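PDB 2X4L: ferric-siderophore receptor protein from Streptomyces coelicolor, which probably binds an iron-loaded siderophore as the extracytoplasmic solute-binding component of an uptake system. Local coordinates for residues W29-D34 with P141-S146; I115-D120 with I145-R150; T153-R158 with P300-D305. All coordinates share one frame; numbering follows the deposited sequence.

Contact 1 (W29-D34 with P141-S146); sequences WSFKDD and PSVAIS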
loop_
_atom_site.group_PDB
_atom_site.type_symbol
_atom_site.label_atom_id
_atom_site.label_comp_id
_atom_site.label_asym_id
_atom_site.label_seq_id
_atom_site.Cartn_x
_atom_site.Cartn_y
_atom_site.Cartn_z
ATOM N N TRP A 29 25.207 -4.085 11.931
ATOM C CA TRP A 29 24.179 -3.641 11.014
ATOM C C TRP A 29 23.710 -2.269 11.393
ATOM O O TRP A 29 23.460 -2.011 12.596
ATOM C CB TRP A 29 22.962 -4.597 11.208
ATOM C CG TRP A 29 21.703 -4.150 10.404
ATOM C CD1 TRP A 29 21.484 -4.270 9.030
ATOM C CD2 TRP A 29 20.513 -3.529 10.918
ATOM N NE1 TRP A 29 20.264 -3.801 8.704
ATOM C CE2 TRP A 29 19.667 -3.305 9.826
ATOM C CE3 TRP A 29 20.088 -3.120 12.201
ATOM C CZ2 TRP A 29 18.411 -2.748 9.969
ATOM C CZ3 TRP A 29 18.740 -2.561 12.332
ATOM C CH2 TRP A 29 17.990 -2.361 11.224
ATOM N N SER A 30 23.543 -1.394 10.392
ATOM C CA SER A 30 23.103 -0.013 10.634
ATOM C C SER A 30 22.043 0.331 9.569
ATOM O O SER A 30 22.168 -0.024 8.368
ATOM C CB SER A 30 24.353 0.888 10.559
ATOM O OG SER A 30 23.995 2.234 10.699
ATOM N N PHE A 31 20.999 1.049 9.954
ATOM C CA PHE A 31 20.093 1.610 8.963
ATOM C C PHE A 31 19.513 2.926 9.448
ATOM O O PHE A 31 18.959 2.998 10.556
ATOM C CB PHE A 31 18.936 0.638 8.704
ATOM C CG PHE A 31 18.067 1.051 7.528
ATOM C CD1 PHE A 31 18.559 0.885 6.230
ATOM C CD2 PHE A 31 16.761 1.563 7.716
ATOM C CE1 PHE A 31 17.786 1.249 5.128
ATOM C CE2 PHE A 31 16.067 1.992 6.649
ATOM C CZ PHE A 31 16.480 1.778 5.368
ATOM N N LYS A 32 19.535 3.945 8.616
ATOM C CA LYS A 32 18.941 5.231 8.954
ATOM C C LYS A 32 17.550 5.274 8.267
ATOM O O LYS A 32 17.482 5.226 7.050
ATOM C CB LYS A 32 19.843 6.358 8.506
ATOM C CG LYS A 32 19.248 7.755 8.853
ATOM C CD LYS A 32 20.209 8.936 8.321
ATOM C CE LYS A 32 19.540 10.315 8.470
ATOM N NZ LYS A 32 19.803 10.987 9.816
ATOM N N ASP A 33 16.481 5.320 9.040
ATOM C CA ASP A 33 15.150 5.291 8.439
ATOM C C ASP A 33 14.569 6.656 8.042
ATOM O O ASP A 33 15.314 7.682 8.053
ATOM C CB ASP A 33 14.134 4.554 9.373
ATOM C CG ASP A 33 13.663 5.416 10.587
ATOM O OD1 ASP A 33 14.084 6.604 10.675
ATOM O OD2 ASP A 33 12.832 4.984 11.367
ATOM N N ASP A 34 13.309 6.687 7.665
ATOM C CA ASP A 34 12.728 7.924 7.088
ATOM C C ASP A 34 12.213 8.892 8.128
ATOM O O ASP A 34 11.642 9.993 7.762
ATOM C CB ASP A 34 11.601 7.594 6.115
ATOM C CG ASP A 34 12.141 6.975 4.863
ATOM O OD1 ASP A 34 13.330 7.233 4.478
ATOM O OD2 ASP A 34 11.324 6.324 4.185
ATOM N N PRO A 141 14.207 -1.672 18.835
ATOM C CA PRO A 141 14.193 -0.459 18.070
ATOM C C PRO A 141 13.248 -0.645 16.848
ATOM O O PRO A 141 12.947 -1.783 16.401
ATOM C CB PRO A 141 15.676 -0.295 17.560
ATOM C CG PRO A 141 16.126 -1.669 17.585
ATOM C CD PRO A 141 15.480 -2.397 18.680
ATOM N N SER A 142 12.872 0.487 16.279
ATOM C CA SER A 142 12.034 0.489 15.102
ATOM C C SER A 142 12.633 1.204 13.915
ATOM O O SER A 142 13.487 2.152 14.074
ATOM C CB SER A 142 10.653 1.136 15.411
ATOM O OG SER A 142 10.857 2.463 15.925
ATOM N N VAL A 143 12.120 0.826 12.753
ATOM C CA VAL A 143 12.520 1.410 11.471
ATOM C C VAL A 143 11.204 1.731 10.736
ATOM O O VAL A 143 10.312 0.845 10.624
ATOM C CB VAL A 143 13.341 0.357 10.630
ATOM C CG1 VAL A 143 13.428 0.826 9.189
ATOM C CG2 VAL A 143 14.745 0.141 11.193
ATOM N N ALA A 144 11.042 2.990 10.344
ATOM C CA ALA A 144 9.867 3.396 9.575
ATOM C C ALA A 144 10.303 3.779 8.124
ATOM O O ALA A 144 11.210 4.582 7.926
ATOM C CB ALA A 144 9.201 4.552 10.226
ATOM N N ILE A 145 9.549 3.314 7.167
ATOM C CA ILE A 145 9.660 3.669 5.788
ATOM C C ILE A 145 8.489 4.540 5.403
ATOM O O ILE A 145 7.333 4.188 5.605
ATOM C CB ILE A 145 9.737 2.485 4.871
ATOM C CG1 ILE A 145 10.942 1.544 5.248
ATOM C CG2 ILE A 145 9.875 2.934 3.377
ATOM C CD1 ILE A 145 12.320 2.264 5.121
ATOM N N SER A 146 8.775 5.763 4.981
ATOM C CA SER A 146 7.697 6.733 4.706
ATOM C C SER A 146 7.010 6.528 3.371
ATOM O O SER A 146 7.608 6.332 2.334
ATOM C CB SER A 146 8.201 8.195 4.755
ATOM O OG SER A 146 7.038 9.050 4.517
HETATM O O HOH W 1 10.254 6.702 1.581
#
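Asp-34 grips strand 142-146 through both its backbone and its carboxylate. Its amide donates to Ala-144 O at 3.0 Å, nearly in line with the carbonyl at a C=O...donor angle of 174°. With CG anti to the carbonyl carbon (chi1 -71°), its OD2 takes the amide of Ser-146 on the anti lone pair, OD2 to N 2.7 Å. The same OD2 accepts a hydrogen bond from a water that also donates to Ser-146 O. The other carboxylate oxygen, OD1, is held in a salt bridge by Arg-158, which would fix the rotation of the group. One residue earlier, Asp-33 OD2 accepts from Ala-144 N at 2.9 Å, approached on the anti side but 28° out of the carboxylate plane; Arg-35 pairs with this oxygen too. Two successive aspartates thus supply acceptors to alternate amides of a strand that is outermost in its sheet.

Val-143 presents CG1 to Phe-31 CD2 at 3.7 Å, the two side chains crossing at about a right angle, and its CG2 meets Trp-29 CH2 at the indole edge, tip to tip. Ile-145 CD1 reaches the edge of the Phe-31 ring, 4.1 Å from CE2.

Strand 29-32 pairs antiparallel with strand 38-41. Phe-31 packs on Leu-162 and Arg-158 of helix 153-165, while Trp-29 NE1 bonds to Ser-165 OG at its end and the indole touches Val-113 of the parallel sheet.

Contact 2 (I115-D120 with I145-R150); sequences ITTTFD and ISVFDR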
loop_
_atom_site.group_PDB
_atom_site.type_symbol
_atom_site.label_atom_id
_atom_site.label_comp_id
_atom_site.label_asym_id
_atom_site.label_seq_id
_atom_site.Cartn_x
_atom_site.Cartn_y
_atom_site.Cartn_z
ATOM N N ILE A 115 9.598 -3.168 12.062
ATOM C CA ILE A 115 9.685 -2.393 10.783
ATOM C C ILE A 115 8.242 -2.128 10.306
ATOM O O ILE A 115 7.460 -3.092 10.181
ATOM C CB ILE A 115 10.466 -3.188 9.710
ATOM C CG1 ILE A 115 11.793 -3.746 10.295
ATOM C CG2 ILE A 115 10.677 -2.264 8.429
ATOM C CD1 ILE A 115 12.641 -4.451 9.182
ATOM N N THR A 116 7.933 -0.898 10.009
ATOM C CA THR A 116 6.634 -0.574 9.446
ATOM C C THR A 116 6.724 0.642 8.567
ATOM O O THR A 116 7.846 1.197 8.362
ATOM C CB THR A 116 5.628 -0.409 10.610
ATOM O OG1 THR A 116 4.281 -0.338 10.056
ATOM C CG2 THR A 116 5.879 0.850 11.518
ATOM N N THR A 117 5.607 1.061 8.024
ATOM C CA THR A 117 5.551 2.255 7.237
ATOM C C THR A 117 5.087 3.400 8.105
ATOM O O THR A 117 4.753 3.255 9.280
ATOM C CB THR A 117 4.542 2.015 6.078
ATOM O OG1 THR A 117 3.301 1.499 6.591
ATOM C CG2 THR A 117 5.152 1.102 5.020
ATOM N N THR A 118 5.127 4.604 7.518
ATOM C CA THR A 118 4.597 5.793 8.222
ATOM C C THR A 118 3.899 6.748 7.224
ATOM O O THR A 118 4.383 6.877 6.105
ATOM C CB THR A 118 5.641 6.571 9.089
ATOM O OG1 THR A 118 4.973 7.690 9.706
ATOM C CG2 THR A 118 6.788 7.075 8.225
ATOM N N PHE A 119 2.759 7.278 7.628
ATOM C CA PHE A 119 1.897 8.092 6.770
ATOM C C PHE A 119 1.810 9.543 7.169
ATOM O O PHE A 119 0.925 10.232 6.657
ATOM C CB PHE A 119 0.455 7.502 6.720
ATOM C CG PHE A 119 0.341 6.249 5.900
ATOM C CD1 PHE A 119 -0.116 6.323 4.585
ATOM C CD2 PHE A 119 0.629 5.020 6.452
ATOM C CE1 PHE A 119 -0.262 5.104 3.838
ATOM C CE2 PHE A 119 0.516 3.814 5.699
ATOM C CZ PHE A 119 0.089 3.894 4.404
ATOM N N ASP A 120 2.717 10.002 8.034
ATOM C CA ASP A 120 2.552 11.408 8.425
ATOM C C ASP A 120 3.865 12.058 8.735
ATOM O O ASP A 120 4.894 11.405 8.792
ATOM C CB ASP A 120 1.573 11.546 9.605
ATOM C CG ASP A 120 2.032 10.852 10.879
ATOM O OD1 ASP A 120 3.119 10.397 10.971
ATOM O OD2 ASP A 120 1.143 10.684 11.760
ATOM N N ILE A 145 9.549 3.314 7.167
ATOM C CA ILE A 145 9.660 3.669 5.788
ATOM C C ILE A 145 8.489 4.540 5.403
ATOM O O ILE A 145 7.333 4.188 5.605
ATOM C CB ILE A 145 9.737 2.485 4.871
ATOM C CG1 ILE A 145 10.942 1.544 5.248
ATOM C CG2 ILE A 145 9.875 2.934 3.377
ATOM C CD1 ILE A 145 12.320 2.264 5.121
ATOM N N SER A 146 8.775 5.763 4.981
ATOM C CA SER A 146 7.697 6.733 4.706
ATOM C C SER A 146 7.010 6.528 3.371
ATOM O O SER A 146 7.608 6.332 2.334
ATOM C CB SER A 146 8.201 8.195 4.755
ATOM O OG SER A 146 7.038 9.050 4.517
ATOM N N VAL A 147 5.688 6.491 3.485
ATOM C CA VAL A 147 4.793 6.451 2.325
ATOM C C VAL A 147 3.829 7.676 2.363
ATOM O O VAL A 147 2.605 7.535 2.000
ATOM C CB VAL A 147 4.012 5.123 2.230
ATOM C CG1 VAL A 147 4.951 3.977 1.962
ATOM C CG2 VAL A 147 3.218 4.844 3.535
ATOM N N PHE A 148 4.381 8.801 2.779
ATOM C CA PHE A 148 3.644 10.103 2.869
ATOM C C PHE A 148 4.183 11.095 1.834
ATOM O O PHE A 148 5.364 11.419 1.897
ATOM C CB PHE A 148 3.798 10.718 4.295
ATOM C CG PHE A 148 3.056 12.027 4.472
ATOM C CD1 PHE A 148 1.682 12.215 4.156
ATOM C CD2 PHE A 148 3.750 13.103 4.987
ATOM C CE1 PHE A 148 1.082 13.455 4.345
ATOM C CE2 PHE A 148 3.163 14.327 5.143
ATOM C CZ PHE A 148 1.843 14.526 4.826
ATOM N N ASP A 149 3.317 11.599 0.943
ATOM C CA ASP A 149 3.662 12.892 0.274
ATOM C C ASP A 149 4.940 12.717 -0.537
ATOM O O ASP A 149 5.898 13.543 -0.496
ATOM C CB ASP A 149 3.774 14.037 1.299
ATOM C CG ASP A 149 3.592 15.413 0.661
ATOM O OD1 ASP A 149 3.175 15.561 -0.489
ATOM O OD2 ASP A 149 3.948 16.410 1.381
ATOM N N ARG A 150 4.972 11.647 -1.316
ATOM C CA ARG A 150 6.091 11.364 -2.219
ATOM C C ARG A 150 5.642 10.325 -3.256
ATOM O O ARG A 150 4.584 9.725 -3.086
ATOM C CB ARG A 150 7.308 10.837 -1.467
ATOM C CG ARG A 150 7.020 9.493 -0.764
ATOM C CD ARG A 150 8.050 9.136 0.369
ATOM N NE ARG A 150 8.078 10.175 1.367
ATOM C CZ ARG A 150 9.154 10.368 2.158
ATOM N NH1 ARG A 150 10.238 9.611 2.036
ATOM N NH2 ARG A 150 9.136 11.350 3.069
HETATM O O HOH W 2 6.856 10.721 6.826
#
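Thr-117 and Ile-145 pair in a parallel bridge, followed by Thr-118 with Ser-146, and the backbone ladder runs from Ile-145 N to Thr-116 O, from Thr-118 N to Ile-145 O and from Val-147 N to Thr-118 O, all at 2.9 to 3.0 Å. Beyond the strands the side chains take over. With Val-147 CG1 anti to the carbonyl carbon (chi1 -66°), CG2 falls between N and the carbonyl carbon and sits over the centre of the Phe-119 ring in a CH-pi contact 3.4 Å from the centroid. Phe-148 reciprocates: its ring lies with one face on Asp-120 CA, offset toward the rim, and the opposite face on CB of Asp-149, while CD1 comes 3.3 Å from Phe-119 O. Ser-146 OG accepts from Phe-148 N to form an ST turn, and a water links that OG to Asp-120 O. Arg-150 NE closes back on Phe-148 O at 3.0 Å.

This is the first-to-last strand pairing of a beta-alpha-beta unit. Its chemistry divides the work: main-chain bonds set the register of the strands, whereas a valine methyl and the alpha C-H of Asp-120 laid on phenylalanine faces, together with one water, join the loops that leave their C-terminal ends.

Contact 3 (T153-R158 with P300-D305); sequences TQPLQR and PILSYD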
loop_
_atom_site.group_PDB
_atom_site.type_symbol
_atom_site.label_atom_id
_atom_site.label_comp_id
_atom_site.label_asym_id
_atom_site.label_seq_id
_atom_site.Cartn_x
_atom_site.Cartn_y
_atom_site.Cartn_z
ATOM N N THR A 153 8.286 5.432 -6.165
ATOM C CA THR A 153 9.638 4.997 -6.444
ATOM C C THR A 153 10.554 5.258 -5.236
ATOM O O THR A 153 11.489 4.562 -5.058
ATOM C CB THR A 153 10.173 5.722 -7.709
ATOM O OG1 THR A 153 9.801 7.056 -7.604
ATOM C CG2 THR A 153 9.562 5.119 -8.969
ATOM N N GLN A 154 10.202 6.263 -4.439
ATOM C CA GLN A 154 10.937 6.603 -3.229
ATOM C C GLN A 154 10.978 5.428 -2.260
ATOM O O GLN A 154 12.014 4.782 -2.109
ATOM C CB GLN A 154 10.316 7.825 -2.550
ATOM C CG GLN A 154 11.082 8.314 -1.331
ATOM C CD GLN A 154 11.365 9.803 -1.379
ATOM O OE1 GLN A 154 10.659 10.559 -2.047
ATOM N NE2 GLN A 154 12.400 10.232 -0.667
ATOM N N PRO A 155 9.856 5.149 -1.600
ATOM C CA PRO A 155 9.828 4.035 -0.651
ATOM C C PRO A 155 10.214 2.707 -1.270
ATOM O O PRO A 155 10.663 1.862 -0.551
ATOM C CB PRO A 155 8.382 4.052 -0.148
ATOM C CG PRO A 155 7.588 4.765 -1.234
ATOM C CD PRO A 155 8.559 5.839 -1.659
ATOM N N LEU A 156 10.028 2.526 -2.588
ATOM C CA LEU A 156 10.549 1.264 -3.204
ATOM C C LEU A 156 12.053 1.169 -3.108
ATOM O O LEU A 156 12.619 0.128 -2.756
ATOM C CB LEU A 156 10.116 1.141 -4.664
ATOM C CG LEU A 156 8.650 0.714 -4.820
ATOM C CD1 LEU A 156 8.241 0.775 -6.323
ATOM C CD2 LEU A 156 8.510 -0.716 -4.400
ATOM N N GLN A 157 12.719 2.253 -3.434
ATOM C CA GLN A 157 14.161 2.120 -3.351
ATOM C C GLN A 157 14.608 2.092 -1.879
ATOM O O GLN A 157 15.566 1.349 -1.601
ATOM C CB GLN A 157 14.795 3.141 -4.171
ATOM C CG GLN A 157 14.618 4.521 -3.773
ATOM C CD GLN A 157 15.747 5.335 -4.384
ATOM O OE1 GLN A 157 15.530 6.102 -5.343
ATOM N NE2 GLN A 157 16.966 5.113 -3.890
ATOM N N ARG A 158 13.894 2.788 -0.960
ATOM C CA ARG A 158 14.274 2.825 0.506
ATOM C C ARG A 158 14.108 1.360 1.070
ATOM O O ARG A 158 14.940 0.803 1.825
ATOM C CB ARG A 158 13.423 3.809 1.317
ATOM C CG ARG A 158 13.647 5.339 0.986
ATOM C CD ARG A 158 15.050 5.769 1.434
ATOM N NE ARG A 158 15.038 5.988 2.892
ATOM C CZ ARG A 158 15.939 5.556 3.754
ATOM N NH1 ARG A 158 17.002 4.798 3.383
ATOM N NH2 ARG A 158 15.767 5.914 5.008
ATOM N N PRO A 300 0.568 -0.034 -1.118
ATOM C CA PRO A 300 1.403 -0.943 -1.926
ATOM C C PRO A 300 2.335 -1.703 -1.005
ATOM O O PRO A 300 2.826 -1.184 0.027
ATOM C CB PRO A 300 2.232 0.021 -2.815
ATOM C CG PRO A 300 1.270 1.217 -2.959
ATOM C CD PRO A 300 0.667 1.387 -1.575
ATOM N N ILE A 301 2.571 -2.966 -1.375
ATOM C CA ILE A 301 3.641 -3.763 -0.764
ATOM C C ILE A 301 4.883 -3.302 -1.485
ATOM O O ILE A 301 5.011 -3.370 -2.715
ATOM C CB ILE A 301 3.401 -5.246 -1.025
ATOM C CG1 ILE A 301 2.100 -5.728 -0.344
ATOM C CG2 ILE A 301 4.628 -6.040 -0.627
ATOM C CD1 ILE A 301 1.603 -7.110 -0.918
ATOM N N LEU A 302 5.825 -2.804 -0.698
ATOM C CA LEU A 302 6.990 -2.070 -1.231
ATOM C C LEU A 302 8.140 -2.986 -1.786
ATOM O O LEU A 302 9.302 -2.842 -1.395
ATOM C CB LEU A 302 7.445 -1.080 -0.187
ATOM C CG LEU A 302 6.442 0.028 0.169
ATOM C CD1 LEU A 302 6.899 0.774 1.415
ATOM C CD2 LEU A 302 6.249 0.935 -1.024
ATOM N N SER A 303 7.744 -3.927 -2.656
ATOM C CA SER A 303 8.684 -4.649 -3.503
ATOM C C SER A 303 8.359 -4.337 -4.950
ATOM O O SER A 303 7.239 -4.057 -5.307
ATOM C CB SER A 303 8.677 -6.158 -3.300
ATOM O OG SER A 303 7.427 -6.663 -3.688
ATOM N N TYR A 304 9.396 -4.354 -5.783
ATOM C CA TYR A 304 9.094 -4.155 -7.217
ATOM C C TYR A 304 8.146 -5.208 -7.719
ATOM O O TYR A 304 7.229 -4.868 -8.524
ATOM C CB TYR A 304 10.405 -4.086 -8.076
ATOM C CG TYR A 304 11.209 -2.848 -7.728
ATOM C CD1 TYR A 304 10.788 -1.563 -8.122
ATOM C CD2 TYR A 304 12.352 -2.951 -6.900
ATOM C CE1 TYR A 304 11.511 -0.398 -7.739
ATOM C CE2 TYR A 304 13.055 -1.813 -6.536
ATOM C CZ TYR A 304 12.676 -0.577 -6.993
ATOM O OH TYR A 304 13.356 0.530 -6.609
ATOM N N ASP A 305 8.265 -6.431 -7.242
ATOM C CA ASP A 305 7.428 -7.504 -7.660
ATOM C C ASP A 305 5.960 -7.162 -7.430
ATOM O O ASP A 305 5.095 -7.467 -8.253
ATOM C CB ASP A 305 7.830 -8.736 -6.840
ATOM C CG ASP A 305 7.041 -9.841 -7.160
ATOM O OD1 ASP A 305 7.549 -10.752 -7.805
ATOM O OD2 ASP A 305 5.847 -9.729 -6.874
HETATM O O HOH W 3 12.388 2.678 -7.144
HETATM O O HOH W 4 11.551 -2.354 -2.921
#
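Leu-156, near the start of helix 153-165, lodges in the bend that leads from residues 300-303 into helix 304-320, a helix-to-turn contact within one lobe of what the family assignment and the long helix 173-195 suggest is a class III (siderophore and vitamin B12 type) binding-protein fold. With CG anti to the carbonyl carbon (chi1 -77°), its CD2 branch lies against main chain, 3.5 Å from Leu-302 C and 3.7 Å from Ser-303 C, and also stands over one face of the Tyr-304 ring. CB and CD1 of Leu-156 complete the contact with Tyr-304: CB touches CE1 at 3.7 Å, and CD1 rests near CE1 and CD1, the two side chains crossing at an oblique angle. Farther out, Tyr-304 OH lies beside the helix backbone, 3.7 Å from Gln-157 CA, and a water in the ring plane at its edge donates to Thr-153 O while standing doubtfully close to this hydroxyl. On the other flank, Pro-155 CB meets both methyls of Leu-302, with CD2 at 3.9 Å. Another water ties the two backbones together, donating to Leu-156 O at 2.7 Å and to Leu-302 O at 2.8 Å, which gives these two carbonyls a common partner.

In the second shell, Phe-182 of helix 173-195 packs edge-to-face with Tyr-304 and also touches Leu-156, while Trp-160 meets the tyrosine ring from the next turn of helix 153-165. Leu-302 is backed by Val-147, and Tyr-61 OH bonds to the amide of Tyr-304. Ser-303 occupies the N-cap position, its OG bonded to Lys-306 N and to Asp-60 OD2. The approach to that cap is shaped by an inverse gamma turn centred on Leu-302, in which Ser-303 N donates to Ile-301 O at 2.8 Å.

From the N terminus, contact 1 closes the longer of two early loops, bringing the hairpin strand 29-32 back to strand 142-146 after 106 residues. Contact 2 opens inside that loop, at strand 113-118, and ends on the same stretch, sharing Ile-145 and Ser-146; strand 142-146 is therefore held by the hairpin and by its sheet neighbour. Contact 3 follows in series, crossing neither, and closes a loop of 141 residues that includes the long helix 173-195. After loop 147-152 the chain enters helix 153-165, where Pro-155 packs on Ser-146 and Ile-145. Together the three tie the N-terminal hairpin, the parallel sheet and the start of helix 304-320 into one lobe.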